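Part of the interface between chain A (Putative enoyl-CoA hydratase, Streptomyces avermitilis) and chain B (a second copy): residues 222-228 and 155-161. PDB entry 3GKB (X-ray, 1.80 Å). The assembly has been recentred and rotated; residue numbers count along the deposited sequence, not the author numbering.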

ATOM      1  N   ARG A 222      -7.644 -15.939 -11.593  1.00 15.46           N
ATOM      2  CA  ARG A 222      -8.205 -15.296 -12.765  1.00 16.30           C
ATOM      3  C   ARG A 222      -8.699 -13.878 -12.431  1.00 16.27           C
ATOM      4  O   ARG A 222      -8.483 -12.947 -13.217  1.00 16.01           O
ATOM      5  CB  ARG A 222      -9.362 -16.126 -13.316  1.00 17.91           C
ATOM      6  CG  ARG A 222     -10.132 -15.474 -14.416  1.00 22.85           C
ATOM      7  CD  ARG A 222     -11.149 -16.497 -14.939  1.00 28.17           C
ATOM      8  NE  ARG A 222     -11.938 -16.057 -16.081  1.00 32.86           N
ATOM      9  CZ  ARG A 222     -12.894 -16.799 -16.642  1.00 34.51           C
ATOM     10  NH1 ARG A 222     -13.191 -18.005 -16.164  1.00 36.39           N
ATOM     11  NH2 ARG A 222     -13.555 -16.333 -17.685  1.00 38.04           N
ATOM     12  N   SER A 223      -9.371 -13.715 -11.294  1.00 15.17           N
ATOM     13  CA  SER A 223      -9.831 -12.371 -10.846  1.00 15.48           C
ATOM     14  C   SER A 223      -8.729 -11.416 -10.382  1.00 15.12           C
ATOM     15  O   SER A 223      -8.899 -10.179 -10.458  1.00 15.93           O
ATOM     16  CB  SER A 223     -10.880 -12.504  -9.730  1.00 15.99           C
ATOM     17  OG  SER A 223     -10.271 -12.727  -8.463  1.00 16.56           O
ATOM     18  N   LEU A 224      -7.617 -11.992  -9.913  1.00 14.88           N
ATOM     19  CA  LEU A 224      -6.442 -11.281  -9.427  1.00 14.75           C
ATOM     20  C   LEU A 224      -5.181 -11.732 -10.204  1.00 15.69           C
ATOM     21  O   LEU A 224      -4.295 -12.382  -9.655  1.00 15.62           O
ATOM     22  CB  LEU A 224      -6.259 -11.532  -7.943  1.00 15.02           C
ATOM     23  CG  LEU A 224      -7.336 -10.957  -7.032  1.00 13.27           C
ATOM     24  CD1 LEU A 224      -7.339 -11.617  -5.658  1.00 15.86           C
ATOM     25  CD2 LEU A 224      -7.168  -9.434  -6.879  1.00 16.69           C
ATOM     26  N   PRO A 225      -5.124 -11.416 -11.505  1.00 16.15           N
ATOM     27  CA  PRO A 225      -4.002 -11.903 -12.308  1.00 17.38           C
ATOM     28  C   PRO A 225      -2.679 -11.278 -11.879  1.00 17.46           C
ATOM     29  O   PRO A 225      -2.634 -10.160 -11.328  1.00 15.95           O
ATOM     30  CB  PRO A 225      -4.379 -11.455 -13.726  1.00 17.78           C
ATOM     31  CG  PRO A 225      -5.272 -10.315 -13.521  1.00 19.70           C
ATOM     32  CD  PRO A 225      -6.073 -10.654 -12.334  1.00 17.49           C
ATOM     33  N   ALA A 226      -1.613 -12.013 -12.124  1.00 17.46           N
ATOM     34  CA  ALA A 226      -0.270 -11.517 -11.876  1.00 17.91           C
ATOM     35  C   ALA A 226      -0.080 -10.116 -12.470  1.00 18.63           C
ATOM     36  O   ALA A 226      -0.489  -9.830 -13.605  1.00 19.21           O
ATOM     37  CB  ALA A 226       0.767 -12.532 -12.462  1.00 17.16           C
ATOM     38  N   ASP A 227       0.583  -9.259 -11.707  1.00 19.55           N
ATOM     39  CA  ASP A 227       0.870  -7.889 -12.136  1.00 22.25           C
ATOM     40  C   ASP A 227       1.624  -7.912 -13.483  1.00 22.18           C
ATOM     41  O   ASP A 227       2.430  -8.795 -13.760  1.00 21.07           O
ATOM     42  CB  ASP A 227       1.730  -7.132 -11.102  1.00 22.49           C
ATOM     43  CG  ASP A 227       1.119  -7.045  -9.683  1.00 28.82           C
ATOM     44  OD1 ASP A 227       1.943  -6.919  -8.740  1.00 38.21           O
ATOM     45  OD2 ASP A 227      -0.123  -7.057  -9.475  1.00 34.36           O
ATOM     46  N   ASP A 228       1.338  -6.950 -14.348  1.00 23.17           N
ATOM     47  CA  ASP A 228       2.055  -6.825 -15.612  1.00 23.50           C
ATOM     48  C   ASP A 228       3.355  -6.081 -15.318  1.00 22.38           C
ATOM     49  O   ASP A 228       3.331  -4.894 -14.973  1.00 22.85           O
ATOM     50  CB  ASP A 228       1.191  -6.039 -16.607  1.00 24.82           C
ATOM     51  CG  ASP A 228       1.935  -5.630 -17.875  1.00 27.43           C
ATOM     52  OD1 ASP A 228       3.094  -6.017 -18.117  1.00 28.68           O
ATOM     53  OD2 ASP A 228       1.314  -4.867 -18.657  1.00 34.14           O
TER
ATOM     54  N   GLY B 155     -15.273  -7.118  -4.472  1.00 14.85           N
ATOM     55  CA  GLY B 155     -14.320  -7.346  -3.385  1.00 15.63           C
ATOM     56  C   GLY B 155     -12.905  -7.670  -3.816  1.00 15.64           C
ATOM     57  O   GLY B 155     -11.937  -7.188  -3.188  1.00 15.85           O
ATOM     58  N   THR B 156     -12.765  -8.486  -4.868  1.00 14.94           N
ATOM     59  CA  THR B 156     -11.420  -8.836  -5.332  1.00 15.21           C
ATOM     60  C   THR B 156     -10.683  -7.568  -5.808  1.00 14.35           C
ATOM     61  O   THR B 156      -9.494  -7.380  -5.530  1.00 14.14           O
ATOM     62  CB  THR B 156     -11.414  -9.894  -6.454  1.00 15.24           C
ATOM     63  OG1 THR B 156     -12.037  -9.380  -7.626  1.00 16.19           O
ATOM     64  CG2 THR B 156     -12.075 -11.210  -6.007  1.00 16.68           C
ATOM     65  N   GLN B 157     -11.427  -6.671  -6.461  1.00 14.94           N
ATOM     66  CA  GLN B 157     -10.838  -5.447  -6.975  1.00 14.85           C
ATOM     67  C   GLN B 157     -10.632  -4.362  -5.929  1.00 14.00           C
ATOM     68  O   GLN B 157      -9.609  -3.641  -5.970  1.00 13.46           O
ATOM     69  CB  GLN B 157     -11.643  -4.926  -8.166  1.00 14.20           C
ATOM     70  CG  GLN B 157     -11.861  -5.999  -9.261  1.00 16.07           C
ATOM     71  CD  GLN B 157     -10.536  -6.615  -9.732  1.00 15.75           C
ATOM     72  OE1 GLN B 157      -9.689  -5.920 -10.262  1.00 17.53           O
ATOM     73  NE2 GLN B 157     -10.338  -7.903  -9.471  1.00 16.59           N
ATOM     74  N   TYR B 158     -11.578  -4.235  -4.997  1.00 14.20           N
ATOM     75  CA  TYR B 158     -11.410  -3.295  -3.908  1.00 14.05           C
ATOM     76  C   TYR B 158     -10.192  -3.696  -3.062  1.00 14.22           C
ATOM     77  O   TYR B 158      -9.393  -2.851  -2.676  1.00 15.47           O
ATOM     78  CB  TYR B 158     -12.664  -3.187  -3.051  1.00 13.76           C
ATOM     79  CG  TYR B 158     -13.944  -2.832  -3.813  1.00 14.79           C
ATOM     80  CD1 TYR B 158     -13.915  -2.237  -5.090  1.00 16.00           C
ATOM     81  CD2 TYR B 158     -15.180  -3.107  -3.252  1.00 16.51           C
ATOM     82  CE1 TYR B 158     -15.089  -1.907  -5.751  1.00 17.86           C
ATOM     83  CE2 TYR B 158     -16.342  -2.815  -3.900  1.00 17.51           C
ATOM     84  CZ  TYR B 158     -16.315  -2.188  -5.135  1.00 18.28           C
ATOM     85  OH  TYR B 158     -17.516  -1.905  -5.761  1.00 17.45           O
ATOM     86  N   LEU B 159     -10.052  -4.988  -2.803  1.00 13.82           N
ATOM     87  CA  LEU B 159      -8.861  -5.504  -2.107  1.00 13.90           C
ATOM     88  C   LEU B 159      -7.622  -5.293  -2.931  1.00 13.78           C
ATOM     89  O   LEU B 159      -6.617  -4.806  -2.407  1.00 13.94           O
ATOM     90  CB  LEU B 159      -9.010  -6.997  -1.801  1.00 13.20           C
ATOM     91  CG  LEU B 159      -9.934  -7.291  -0.596  1.00 13.87           C
ATOM     92  CD1 LEU B 159     -10.432  -8.738  -0.634  1.00 14.16           C
ATOM     93  CD2 LEU B 159      -9.193  -7.020   0.737  1.00 14.21           C
ATOM     94  N   ARG B 160      -7.646  -5.666  -4.205  1.00 13.93           N
ATOM     95  CA  ARG B 160      -6.434  -5.444  -4.995  1.00 15.20           C
ATOM     96  C   ARG B 160      -5.925  -3.997  -4.844  1.00 15.15           C
ATOM     97  O   ARG B 160      -4.718  -3.743  -4.643  1.00 15.48           O
ATOM     98  CB  ARG B 160      -6.629  -5.766  -6.465  1.00 15.11           C
ATOM     99  CG  ARG B 160      -5.295  -5.745  -7.192  1.00 19.08           C
ATOM    100  CD  ARG B 160      -5.346  -6.200  -8.595  1.00 21.18           C
ATOM    101  NE  ARG B 160      -3.954  -6.417  -9.029  1.00 24.96           N
ATOM    102  CZ  ARG B 160      -3.536  -7.430  -9.795  1.00 26.05           C
ATOM    103  NH1 ARG B 160      -4.395  -8.323 -10.253  1.00 25.07           N
ATOM    104  NH2 ARG B 160      -2.260  -7.534 -10.123  1.00 25.58           N
ATOM    105  N   GLY B 161      -6.846  -3.047  -4.982  1.00 14.01           N
ATOM    106  CA  GLY B 161      -6.496  -1.626  -4.947  1.00 14.71           C
ATOM    107  C   GLY B 161      -6.061  -1.162  -3.577  1.00 15.32           C
ATOM    108  O   GLY B 161      -5.087  -0.418  -3.474  1.00 17.51           O
TER
HETATM  109  O   HOH W   1      -7.166  -7.310 -10.996  1.00 25.15           O

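Where a helix ends, its last carbonyls lose their usual partners, and a neighbouring subunit can supply donors from its side chains. In this contact between two copies of one protein, chain A leaves its helix at L224(A) and runs on as an extended loop past a helix of chain B, approaching it most closely along the backbone at S223(A) and T156(B).

R160(B) makes the largest contribution. Its CB points toward chain A, and chi1 to chi3 are all t, so the extended chain carries the guanidinium to the loop. There NH1 donates to P225(A) O at 2.8 Å, and NH2 donates to the same oxygen, which lies near the guanidinium plane. D227(A), with chi1 m, brings its carboxylate to the guanidinium edge in a salt bridge; OD2 and NH2 are modelled too close together for their separation to be trusted.

Q157(B) is instead folded, m at both chi1 and chi2. This curl lets NE2 serve two acceptors, S223(A) O and its own neighbour T156(B) OG1, each at 2.9 Å. A water accepts from R160(B) NH1 and donates to Q157(B) OE1, linking the two polar side chains.

Beneath this network, L224(A), m then t, lays CD2 3.7 Å from R160(B) CB, while T156(B) CG2 packs 3.4 Å from S223(A) OG.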